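Local atomic coordinates of probable endonuclease 4 (Thermotoga maritima, PDB entry 4HNO), a protein that probably cleaves phosphodiester bonds at apurinic or apyrimidinic sites in DNA, using a cluster of metal ions, as an endonuclease IV of base excision repair. Residues I106-I111 / G141-L146; I217-S222 / W260-P265. All coordinates share one frame; numbering follows the deposited sequence. Where two conformers were deposited one is given.

Contact 1. Residues I106-I111 / G141-L146; sequences IRYLNI and GVVILL
Tyr108 and Leu145 meet on the barrel-interior face of two parallel strands, the ring carbon CD2 of Tyr108 lying 3.8 Å from CD2 of Leu145. Val143 runs alongside the tyrosine, and its CB touches the same ring carbon at 3.8 Å. With CG of Tyr108 anti to its carbonyl carbon (chi1 -64°), the ring leans back toward the start of the strand, and Arg107 CB lies over one face near the rim. On the other face of the sheet, Ile111 CG1 packs against CD2 of Leu146 at 3.8 Å and against CG2 of Ile144; branched aliphatic side chains fill this buried layer with no polar atom to satisfy.

The backbones between form a parallel ladder. Val143 N donates to Arg107 O almost straight (177° at the hydrogen), Leu109 N to Val143 O, Leu145 N to Leu109 O and Ile111 N to Leu145 O. The Leu145 N bond is short at 2.8 Å although the donor sits 41° out of the carbonyl plane. At the start of the ladder a water donates to both Arg107 O and Gly141 O. The polar ends are held from outside: Tyr108 OH hydrogen-bonds to Glu67, which also forms a salt bridge with Arg107. Asn110 OD1, 3.8 Å from Leu145 CB, accepts a hydrogen bond from the Thr179 hydroxyl, while its ND2 bonds to the metal ligand Glu147.

The pair belongs to a beta-alpha-beta unit of the TIM barrel, connected through helix 121-136. Strands 69-72 and 176-181 flank it, and helix 84-104 packs on Leu109 and Val142.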
loop_
_atom_site.group_PDB
_atom_site.type_symbol
_atom_site.label_atom_id
_atom_site.label_comp_id
_atom_site.label_asym_id
_atom_site.label_seq_id
_atom_site.Cartn_x
_atom_site.Cartn_y
_atom_site.Cartn_z
ATOM N N ILE A 106 8.321 -12.299 -1.601
ATOM C CA ILE A 106 7.506 -11.112 -1.832
ATOM C C ILE A 106 8.385 -10.020 -2.447
ATOM O O ILE A 106 9.502 -9.755 -1.998
ATOM C CB ILE A 106 6.854 -10.655 -0.507
ATOM C CG1 ILE A 106 5.836 -11.676 -0.000
ATOM C CG2 ILE A 106 6.246 -9.279 -0.629
ATOM C CD1 ILE A 106 4.542 -11.681 -0.740
ATOM N N ARG A 107 7.825 -9.378 -3.459
ATOM C CA ARG A 107 8.561 -8.472 -4.306
ATOM C C ARG A 107 8.469 -6.994 -3.894
ATOM O O ARG A 107 9.245 -6.176 -4.364
ATOM C CB ARG A 107 8.048 -8.646 -5.734
ATOM C CG ARG A 107 8.346 -10.020 -6.281
ATOM C CD ARG A 107 7.811 -10.205 -7.683
ATOM N NE ARG A 107 8.115 -11.565 -8.132
ATOM C CZ ARG A 107 7.687 -12.089 -9.268
ATOM N NH1 ARG A 107 6.923 -11.380 -10.082
ATOM N NH2 ARG A 107 8.003 -13.335 -9.584
ATOM N N TYR A 108 7.500 -6.687 -3.045
ATOM C CA TYR A 108 7.112 -5.301 -2.757
ATOM C C TYR A 108 6.894 -5.125 -1.260
ATOM O O TYR A 108 6.196 -5.917 -0.628
ATOM C CB TYR A 108 5.798 -4.966 -3.445
ATOM C CG TYR A 108 5.864 -5.010 -4.932
ATOM C CD1 TYR A 108 5.189 -5.958 -5.664
ATOM C CD2 TYR A 108 6.621 -4.070 -5.601
ATOM C CE1 TYR A 108 5.285 -5.980 -7.052
ATOM C CE2 TYR A 108 6.730 -4.086 -6.968
ATOM C CZ TYR A 108 6.060 -5.038 -7.695
ATOM O OH TYR A 108 6.202 -5.017 -9.068
ATOM N N LEU A 109 7.425 -4.021 -0.743
ATOM C CA LEU A 109 7.260 -3.631 0.654
ATOM C C LEU A 109 6.763 -2.193 0.669
ATOM O O LEU A 109 7.483 -1.274 0.266
ATOM C CB LEU A 109 8.595 -3.750 1.403
ATOM C CG LEU A 109 8.561 -3.327 2.873
ATOM C CD1 LEU A 109 7.584 -4.146 3.694
ATOM C CD2 LEU A 109 9.950 -3.442 3.455
ATOM N N ASN A 110 5.534 -2.013 1.116
ATOM C CA ASN A 110 4.841 -0.731 1.099
ATOM C C ASN A 110 5.025 -0.003 2.417
ATOM O O ASN A 110 4.706 -0.558 3.474
ATOM C CB ASN A 110 3.360 -1.014 0.853
ATOM C CG ASN A 110 2.514 0.235 0.873
ATOM O OD1 ASN A 110 2.277 0.847 -0.156
ATOM N ND2 ASN A 110 2.070 0.614 2.041
ATOM N N ILE A 111 5.477 1.248 2.348
ATOM C CA ILE A 111 5.693 2.064 3.530
ATOM C C ILE A 111 4.941 3.389 3.419
ATOM O O ILE A 111 4.755 3.940 2.355
ATOM C CB ILE A 111 7.216 2.350 3.755
ATOM C CG1 ILE A 111 7.790 3.361 2.748
ATOM C CG2 ILE A 111 8.047 1.087 3.743
ATOM C CD1 ILE A 111 9.150 3.939 3.159
ATOM N N GLY A 141 16.721 -6.664 -4.624
ATOM C CA GLY A 141 15.554 -7.294 -5.206
ATOM C C GLY A 141 14.272 -6.545 -4.894
ATOM O O GLY A 141 13.553 -6.059 -5.758
ATOM N N VAL A 142 13.951 -6.464 -3.613
ATOM C CA VAL A 142 12.679 -5.957 -3.155
ATOM C C VAL A 142 12.552 -4.491 -3.546
ATOM O O VAL A 142 13.505 -3.716 -3.413
ATOM C CB VAL A 142 12.547 -6.143 -1.624
ATOM C CG1 VAL A 142 11.273 -5.509 -1.091
ATOM C CG2 VAL A 142 12.589 -7.614 -1.258
ATOM N N VAL A 143 11.364 -4.132 -4.007
ATOM C CA VAL A 143 10.998 -2.768 -4.347
ATOM C C VAL A 143 10.178 -2.188 -3.209
ATOM O O VAL A 143 9.231 -2.818 -2.745
ATOM C CB VAL A 143 10.185 -2.777 -5.662
ATOM C CG1 VAL A 143 9.579 -1.410 -5.968
ATOM C CG2 VAL A 143 11.068 -3.251 -6.824
ATOM N N ILE A 144 10.566 -0.996 -2.760
ATOM C CA ILE A 144 9.815 -0.277 -1.747
ATOM C C ILE A 144 8.758 0.573 -2.429
ATOM O O ILE A 144 9.056 1.316 -3.373
ATOM C CB ILE A 144 10.747 0.556 -0.871
ATOM C CG1 ILE A 144 11.615 -0.419 -0.050
ATOM C CG2 ILE A 144 9.952 1.488 0.031
ATOM C CD1 ILE A 144 12.680 0.187 0.805
ATOM N N LEU A 145 7.523 0.455 -1.957
ATOM C CA LEU A 145 6.417 1.274 -2.448
ATOM C C LEU A 145 6.175 2.390 -1.440
ATOM O O LEU A 145 6.022 2.130 -0.250
ATOM C CB LEU A 145 5.145 0.451 -2.615
ATOM C CG LEU A 145 5.294 -0.777 -3.506
ATOM C CD1 LEU A 145 3.977 -1.532 -3.605
ATOM C CD2 LEU A 145 5.798 -0.391 -4.883
ATOM N N LEU A 146 6.128 3.625 -1.934
ATOM C CA LEU A 146 5.735 4.761 -1.122
ATOM C C LEU A 146 4.237 4.952 -1.285
ATOM O O LEU A 146 3.752 5.110 -2.410
ATOM C CB LEU A 146 6.444 6.028 -1.563
ATOM C CG LEU A 146 7.954 5.973 -1.616
ATOM C CD1 LEU A 146 8.508 7.290 -2.134
ATOM C CD2 LEU A 146 8.551 5.622 -0.265
HETATM O O HOH W 1 10.968 -6.958 -6.380
#

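Contact 2. Residues I217-S222 / W260-P265; sequences IHLNDS and WILETP. With MN (manganese (II) ion), chain E.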
loop_
_atom_site.group_PDB
_atom_site.type_symbol
_atom_site.label_atom_id
_atom_site.label_comp_id
_atom_site.label_asym_id
_atom_site.label_seq_id
_atom_site.Cartn_x
_atom_site.Cartn_y
_atom_site.Cartn_z
ATOM N N ILE A 217 -3.106 -0.242 -5.587
ATOM C CA ILE A 217 -4.104 0.690 -5.071
ATOM C C ILE A 217 -4.646 0.093 -3.787
ATOM O O ILE A 217 -5.024 -1.078 -3.746
ATOM C CB ILE A 217 -5.216 0.912 -6.102
ATOM C CG1 ILE A 217 -4.659 1.710 -7.281
ATOM C CG2 ILE A 217 -6.424 1.624 -5.469
ATOM C CD1 ILE A 217 -5.527 1.670 -8.513
ATOM N N HIS A 218 -4.664 0.908 -2.727
ATOM C CA HIS A 218 -5.387 0.553 -1.525
ATOM C C HIS A 218 -6.801 1.093 -1.700
ATOM O O HIS A 218 -7.014 2.311 -1.783
ATOM C CB HIS A 218 -4.753 1.124 -0.273
ATOM C CG HIS A 218 -3.476 0.467 0.108
ATOM N ND1 HIS A 218 -2.635 1.015 1.051
ATOM C CD2 HIS A 218 -2.939 -0.714 -0.284
ATOM C CE1 HIS A 218 -1.628 0.178 1.210
ATOM N NE2 HIS A 218 -1.784 -0.874 0.414
ATOM N N LEU A 219 -7.741 0.171 -1.817
ATOM C CA LEU A 219 -9.117 0.473 -2.165
ATOM C C LEU A 219 -9.913 0.579 -0.874
ATOM O O LEU A 219 -10.340 -0.408 -0.285
ATOM C CB LEU A 219 -9.670 -0.619 -3.084
ATOM C CG LEU A 219 -10.916 -0.162 -3.829
ATOM C CD1 LEU A 219 -10.544 0.776 -4.985
ATOM C CD2 LEU A 219 -11.727 -1.351 -4.318
ATOM N N ASN A 220 -10.086 1.825 -0.440
ATOM C CA ASN A 220 -10.731 2.156 0.823
ATOM C C ASN A 220 -11.757 3.266 0.593
ATOM O O ASN A 220 -11.427 4.297 0.010
ATOM C CB ASN A 220 -9.693 2.705 1.810
ATOM C CG ASN A 220 -8.658 1.664 2.200
ATOM O OD1 ASN A 220 -9.015 0.523 2.505
ATOM N ND2 ASN A 220 -7.396 2.070 2.201
ATOM N N ASP A 221 -12.992 3.065 1.042
ATOM C CA ASP A 221 -13.897 4.205 1.108
ATOM C C ASP A 221 -13.441 5.053 2.315
ATOM O O ASP A 221 -12.498 4.696 3.037
ATOM C CB ASP A 221 -15.355 3.710 1.187
ATOM C CG ASP A 221 -16.370 4.668 0.562
ATOM O OD1 ASP A 221 -16.165 5.891 0.654
ATOM O OD2 ASP A 221 -17.393 4.162 0.013
ATOM N N SER A 222 -14.117 6.174 2.519
ATOM C CA SER A 222 -13.804 7.085 3.605
ATOM C C SER A 222 -15.016 7.355 4.481
ATOM O O SER A 222 -16.118 7.578 3.983
ATOM C CB SER A 222 -13.277 8.417 3.081
ATOM O OG SER A 222 -12.964 9.233 4.199
ATOM N N TRP A 260 -6.098 -3.990 -6.673
ATOM C CA TRP A 260 -6.919 -3.265 -5.698
ATOM C C TRP A 260 -6.921 -4.066 -4.409
ATOM O O TRP A 260 -7.420 -5.189 -4.375
ATOM C CB TRP A 260 -8.363 -3.124 -6.202
ATOM C CG TRP A 260 -8.497 -2.413 -7.504
ATOM C CD1 TRP A 260 -7.546 -1.698 -8.162
ATOM C CD2 TRP A 260 -9.676 -2.379 -8.333
ATOM N NE1 TRP A 260 -8.058 -1.221 -9.343
ATOM C CE2 TRP A 260 -9.362 -1.628 -9.469
ATOM C CE3 TRP A 260 -10.959 -2.924 -8.217
ATOM C CZ2 TRP A 260 -10.272 -1.420 -10.509
ATOM C CZ3 TRP A 260 -11.867 -2.706 -9.243
ATOM C CH2 TRP A 260 -11.516 -1.960 -10.367
ATOM N N ILE A 261 -6.368 -3.480 -3.352
ATOM C CA ILE A 261 -6.221 -4.151 -2.078
ATOM C C ILE A 261 -7.059 -3.408 -1.035
ATOM O O ILE A 261 -6.809 -2.253 -0.715
ATOM C CB ILE A 261 -4.746 -4.178 -1.635
ATOM C CG1 ILE A 261 -3.895 -4.995 -2.609
ATOM C CG2 ILE A 261 -4.624 -4.676 -0.201
ATOM C CD1 ILE A 261 -4.244 -6.463 -2.691
ATOM N N LEU A 262 -8.057 -4.100 -0.504
ATOM C CA LEU A 262 -8.931 -3.550 0.526
ATOM C C LEU A 262 -8.215 -3.449 1.863
ATOM O O LEU A 262 -7.623 -4.424 2.330
ATOM C CB LEU A 262 -10.132 -4.467 0.704
ATOM C CG LEU A 262 -11.031 -4.666 -0.504
ATOM C CD1 LEU A 262 -11.845 -5.925 -0.316
ATOM C CD2 LEU A 262 -11.919 -3.470 -0.703
ATOM N N GLU A 263 -8.329 -2.280 2.496
ATOM C CA GLU A 263 -7.915 -2.087 3.893
ATOM C C GLU A 263 -9.109 -1.548 4.673
ATOM O O GLU A 263 -8.993 -0.719 5.570
ATOM C CB GLU A 263 -6.730 -1.153 4.031
ATOM C CG GLU A 263 -5.538 -1.490 3.167
ATOM C CD GLU A 263 -4.466 -0.453 3.311
ATOM O OE1 GLU A 263 -4.796 0.743 3.045
ATOM O OE2 GLU A 263 -3.328 -0.786 3.694
ATOM N N THR A 264 -10.281 -2.034 4.314
ATOM C CA THR A 264 -11.522 -1.530 4.862
ATOM C C THR A 264 -11.769 -2.212 6.216
ATOM O O THR A 264 -11.142 -3.228 6.537
ATOM C CB THR A 264 -12.656 -1.788 3.889
ATOM O OG1 THR A 264 -12.624 -3.172 3.553
ATOM C CG2 THR A 264 -12.513 -0.971 2.623
ATOM N N PRO A 265 -12.647 -1.635 7.039
ATOM C CA PRO A 265 -12.879 -2.212 8.365
ATOM C C PRO A 265 -13.329 -3.662 8.297
ATOM O O PRO A 265 -14.067 -4.075 7.398
ATOM C CB PRO A 265 -14.002 -1.344 8.927
ATOM C CG PRO A 265 -13.822 -0.029 8.249
ATOM C CD PRO A 265 -13.352 -0.355 6.862
HETATM MN MN MN E . -3.348 2.255 2.767
HETATM O O HOH W 2 -2.465 1.839 4.456
#
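His218 and Glu263 converge on one manganese ion, the imidazole through ND1 at 2.2 Å and the carboxylate through OE1 at 2.1 Å. The glutamate chain, extended beyond CG, carries its carboxylate across to the metal, while His218 has CG anti to its carbonyl carbon. Their planes are turned 41° apart, and OE2 of Glu263 lies over one face of the ring, offset toward its rim. ND1 and OE1 stand close because both face the metal. Held at ND1 by the metal and at NE2 by a hydrogen bond to Gln33, the ring has its rotation fixed.

Asn220 lies nearly coplanar with the same carboxylate, 13° between the planes. Its ND2 donates to the anti lone pair of Glu263 OE1 at 3.0 Å, while its OD1 receives the backbone N of Glu263 at 2.9 Å in a more bent bond (133° at the hydrogen). An amide suits this second-shell place, offering donor and acceptor together.

His218, Asn220 and Glu263 lie at or just beyond the C-terminal ends of two parallel strands of a TIM barrel, where such enzymes carry their active sites. Glu147 and Asp181 complete the protein ligands of the manganese, and a water binds it at 1.9 Å.

Earlier in the strands, Ile261 N donates to Ile217 O, and Leu219 N to Ile261 O. Facing outward, Ile217 and Trp260 lie side by side, CD1 of Ile217 3.9 Å from NE1 of Trp260, whose N-H bonds to Ile255 O. Leu219 runs beside Leu262, their CD2 atoms 4.2 Å apart; helix 268-284 covers both and helix 242-250 also packs on Leu219.

How the contacts relate
Contact 1 and contact 2 lie on opposite sides of the chain's centre, about 18 Å apart between their centres, yet they belong to the same curled sheet and turn polar residues toward one metal cluster. They touch where Asn110 ND2 packs 3.8 Å from His218 CE1. Contact 2 supplies two manganese ligands directly. Contact 1 works one shell back: the side chain of Asn110 comes within about 4 Å of the zinc ion bound by His72, His112 and Glu147 and about 6 Å of a manganese, and bonds to Glu147, which is a ligand of both that zinc and the manganese that His218 and Glu263 hold. Glu147 thus connects the two contacts.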